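Local coordinates for putative type 11 methyltransferase (Sulfolobus solfataricus, PDB 3I9F), which probably acts as an S-adenosylmethionine-dependent methyltransferase and binds zinc ions in the crystal, at residues V142-N147 with G154-R159. Residues are numbered along the deposited sequence; the frame is centred on the assembly and turned at random.
Sequences VEKRFN and GLVLKR
The F146 ring lies flat over the backbone of G154: G154 CA stands 3.8 Å from the ring centroid, 22° off the normal, which meets the geometry of a CH-pi contact. Chi1 of 68° sets F146 CG in the crowded position between backbone N and carbonyl carbon and swings the ring across the neighbouring strand; F146 CE2 lies 3.4 Å from G154 C, the ring resting directly on the glycine's main chain. On the same face V156 follows, its CG2 4.2 Å from F146 CE2 and also against K144 CB, while V156 CG1 runs alongside the E143 chain, whose OE1 forms a salt bridge with R107. The other face carries V142, L155, L157 and R145. V142 CG1 sits over the centre of the R145 guanidinium, 4.2 Å above its plane, and E130 takes R145 NE in a salt bridge; V142 CG2 reaches L157 CD1 at 4.2 Å, beneath helix 130-136. Two donors share V156 O: E143 N at 2.9 Å, nearly straight (169°) and in the carbonyl plane, and K144 N, weakly, at 3.4 Å. With E143 and K144 both opposite V156, this is a classic beta bulge in the antiparallel C-terminal hairpin of a Rossmann-like methyltransferase fold, strand 140-146 forming the sheet edge within the chain.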
ATOM      1  N   VAL B 142      14.370  19.319  17.136  1.00 48.24           N
ATOM      2  CA  VAL B 142      14.700  18.196  18.000  1.00 48.93           C
ATOM      3  C   VAL B 142      13.967  18.317  19.317  1.00 50.41           C
ATOM      4  O   VAL B 142      14.020  19.358  19.965  1.00 49.84           O
ATOM      5  CB  VAL B 142      16.189  18.110  18.344  1.00 48.81           C
ATOM      6  CG1 VAL B 142      16.434  16.847  19.209  1.00 47.89           C
ATOM      7  CG2 VAL B 142      17.034  18.077  17.073  1.00 47.46           C
ATOM      8  N   GLU B 143      13.304  17.227  19.692  1.00 51.86           N
ATOM      9  CA  GLU B 143      12.583  17.107  20.936  1.00 53.08           C
ATOM     10  C   GLU B 143      13.416  16.288  21.939  1.00 54.04           C
ATOM     11  O   GLU B 143      13.571  16.702  23.085  1.00 54.97           O
ATOM     12  CB  GLU B 143      11.214  16.461  20.668  1.00 53.43           C
ATOM     13  CG  GLU B 143      10.643  15.678  21.820  1.00 54.36           C
ATOM     14  CD  GLU B 143       9.160  15.482  21.721  1.00 56.10           C
ATOM     15  OE1 GLU B 143       8.721  14.549  21.025  1.00 56.22           O
ATOM     16  OE2 GLU B 143       8.428  16.258  22.372  1.00 59.45           O
ATOM     17  N   LYS B 144      13.923  15.125  21.518  1.00 54.45           N
ATOM     18  CA  LYS B 144      14.846  14.341  22.329  1.00 54.90           C
ATOM     19  C   LYS B 144      16.104  13.949  21.542  1.00 54.31           C
ATOM     20  O   LYS B 144      16.097  13.916  20.309  1.00 53.52           O
ATOM     21  CB  LYS B 144      14.179  13.063  22.803  1.00 55.52           C
ATOM     22  CG  LYS B 144      13.021  13.248  23.757  1.00 59.64           C
ATOM     23  CD  LYS B 144      12.071  11.989  23.767  1.00 63.91           C
ATOM     24  CE  LYS B 144      11.000  12.050  24.885  1.00 66.37           C
ATOM     25  NZ  LYS B 144      10.468  13.453  25.134  1.00 67.50           N
ATOM     26  N   ARG B 145      17.168  13.619  22.275  1.00 53.87           N
ATOM     27  CA  ARG B 145      18.366  12.981  21.703  1.00 53.36           C
ATOM     28  C   ARG B 145      18.705  11.708  22.431  1.00 53.65           C
ATOM     29  O   ARG B 145      18.421  11.581  23.600  1.00 55.14           O
ATOM     30  CB  ARG B 145      19.564  13.875  21.823  1.00 52.75           C
ATOM     31  CG  ARG B 145      19.403  15.175  21.177  1.00 51.86           C
ATOM     32  CD  ARG B 145      20.744  15.813  21.030  1.00 50.56           C
ATOM     33  NE  ARG B 145      20.637  17.054  20.287  1.00 50.60           N
ATOM     34  CZ  ARG B 145      20.124  18.177  20.768  1.00 53.21           C
ATOM     35  NH1 ARG B 145      19.662  18.236  22.017  1.00 53.75           N
ATOM     36  NH2 ARG B 145      20.068  19.258  19.993  1.00 53.66           N
ATOM     37  N   PHE B 146      19.338  10.772  21.748  1.00 54.08           N
ATOM     38  CA  PHE B 146      19.725   9.499  22.352  1.00 54.03           C
ATOM     39  C   PHE B 146      20.879   8.854  21.572  1.00 54.49           C
ATOM     40  O   PHE B 146      21.135   9.216  20.433  1.00 54.33           O
ATOM     41  CB  PHE B 146      18.520   8.564  22.496  1.00 53.71           C
ATOM     42  CG  PHE B 146      17.956   8.076  21.199  1.00 53.89           C
ATOM     43  CD1 PHE B 146      18.170   6.750  20.782  1.00 53.92           C
ATOM     44  CD2 PHE B 146      17.205   8.918  20.387  1.00 52.45           C
ATOM     45  CE1 PHE B 146      17.646   6.282  19.571  1.00 52.36           C
ATOM     46  CE2 PHE B 146      16.669   8.452  19.174  1.00 51.97           C
ATOM     47  CZ  PHE B 146      16.896   7.141  18.764  1.00 50.76           C
ATOM     48  N   ASN B 147      21.594   7.938  22.224  1.00 55.11           N
ATOM     49  CA  ASN B 147      22.770   7.298  21.660  1.00 55.44           C
ATOM     50  C   ASN B 147      22.543   5.803  21.563  1.00 54.74           C
ATOM     51  O   ASN B 147      22.937   5.056  22.452  1.00 54.92           O
ATOM     52  CB  ASN B 147      24.017   7.591  22.507  1.00 55.74           C
ATOM     53  CG  ASN B 147      24.390   9.089  22.523  1.00 58.60           C
ATOM     54  OD1 ASN B 147      24.403   9.778  21.471  1.00 59.76           O
ATOM     55  ND2 ASN B 147      24.723   9.593  23.723  1.00 59.96           N
ATOM     56  N   GLY B 154      21.022   9.629  17.521  1.00 39.32           N
ATOM     57  CA  GLY B 154      19.585   9.378  17.433  1.00 39.00           C
ATOM     58  C   GLY B 154      18.835  10.657  17.762  1.00 39.04           C
ATOM     59  O   GLY B 154      19.187  11.348  18.696  1.00 38.94           O
ATOM     60  N   LEU B 155      17.824  11.001  16.972  1.00 39.28           N
ATOM     61  CA  LEU B 155      16.991  12.168  17.254  1.00 39.05           C
ATOM     62  C   LEU B 155      15.511  11.789  17.194  1.00 39.57           C
ATOM     63  O   LEU B 155      15.115  10.843  16.485  1.00 40.26           O
ATOM     64  CB  LEU B 155      17.257  13.279  16.257  1.00 38.66           C
ATOM     65  CG  LEU B 155      18.707  13.650  15.922  1.00 38.71           C
ATOM     66  CD1 LEU B 155      18.702  14.439  14.611  1.00 35.25           C
ATOM     67  CD2 LEU B 155      19.398  14.454  17.065  1.00 37.91           C
ATOM     68  N   VAL B 156      14.711  12.493  17.984  1.00 39.40           N
ATOM     69  CA  VAL B 156      13.291  12.443  17.856  1.00 39.39           C
ATOM     70  C   VAL B 156      12.957  13.864  17.523  1.00 40.21           C
ATOM     71  O   VAL B 156      13.453  14.774  18.165  1.00 41.68           O
ATOM     72  CB  VAL B 156      12.599  12.007  19.149  1.00 39.90           C
ATOM     73  CG1 VAL B 156      11.032  11.981  18.959  1.00 37.65           C
ATOM     74  CG2 VAL B 156      13.164  10.645  19.637  1.00 38.78           C
ATOM     75  N   LEU B 157      12.131  14.050  16.508  1.00 40.26           N
ATOM     76  CA  LEU B 157      11.895  15.324  15.912  1.00 40.38           C
ATOM     77  C   LEU B 157      10.391  15.554  15.892  1.00 41.22           C
ATOM     78  O   LEU B 157       9.661  14.623  15.635  1.00 40.53           O
ATOM     79  CB  LEU B 157      12.381  15.263  14.473  1.00 40.30           C
ATOM     80  CG  LEU B 157      13.706  15.803  14.006  1.00 40.54           C
ATOM     81  CD1 LEU B 157      14.806  15.309  14.866  1.00 41.31           C
ATOM     82  CD2 LEU B 157      13.915  15.401  12.557  1.00 39.61           C
ATOM     83  N   LYS B 158       9.946  16.786  16.132  1.00 42.82           N
ATOM     84  CA  LYS B 158       8.551  17.173  15.994  1.00 44.66           C
ATOM     85  C   LYS B 158       8.468  18.369  15.091  1.00 45.23           C
ATOM     86  O   LYS B 158       9.427  19.063  14.914  1.00 43.45           O
ATOM     87  CB  LYS B 158       7.964  17.572  17.355  1.00 46.08           C
ATOM     88  CG  LYS B 158       8.681  18.796  18.017  1.00 48.63           C
ATOM     89  CD  LYS B 158       8.207  19.100  19.432  1.00 52.83           C
ATOM     90  CE  LYS B 158       7.365  20.366  19.525  1.00 56.82           C
ATOM     91  NZ  LYS B 158       7.407  20.936  20.900  1.00 58.12           N
ATOM     92  N   ARG B 159       7.287  18.636  14.568  1.00 47.64           N
ATOM     93  CA  ARG B 159       7.102  19.783  13.700  1.00 50.18           C
ATOM     94  C   ARG B 159       7.298  21.109  14.411  1.00 52.46           C
ATOM     95  O   ARG B 159       6.816  21.275  15.521  1.00 53.13           O
ATOM     96  CB  ARG B 159       5.685  19.788  13.157  1.00 50.33           C
ATOM     97  CG  ARG B 159       5.359  18.680  12.182  1.00 50.48           C
ATOM     98  CD  ARG B 159       3.960  18.909  11.704  1.00 49.12           C
ATOM     99  NE  ARG B 159       3.415  17.888  10.809  1.00 49.17           N
ATOM    100  CZ  ARG B 159       3.561  17.862   9.478  1.00 44.03           C
ATOM    101  NH1 ARG B 159       4.316  18.738   8.864  1.00 41.69           N
ATOM    102  NH2 ARG B 159       2.951  16.921   8.761  1.00 43.40           N
TER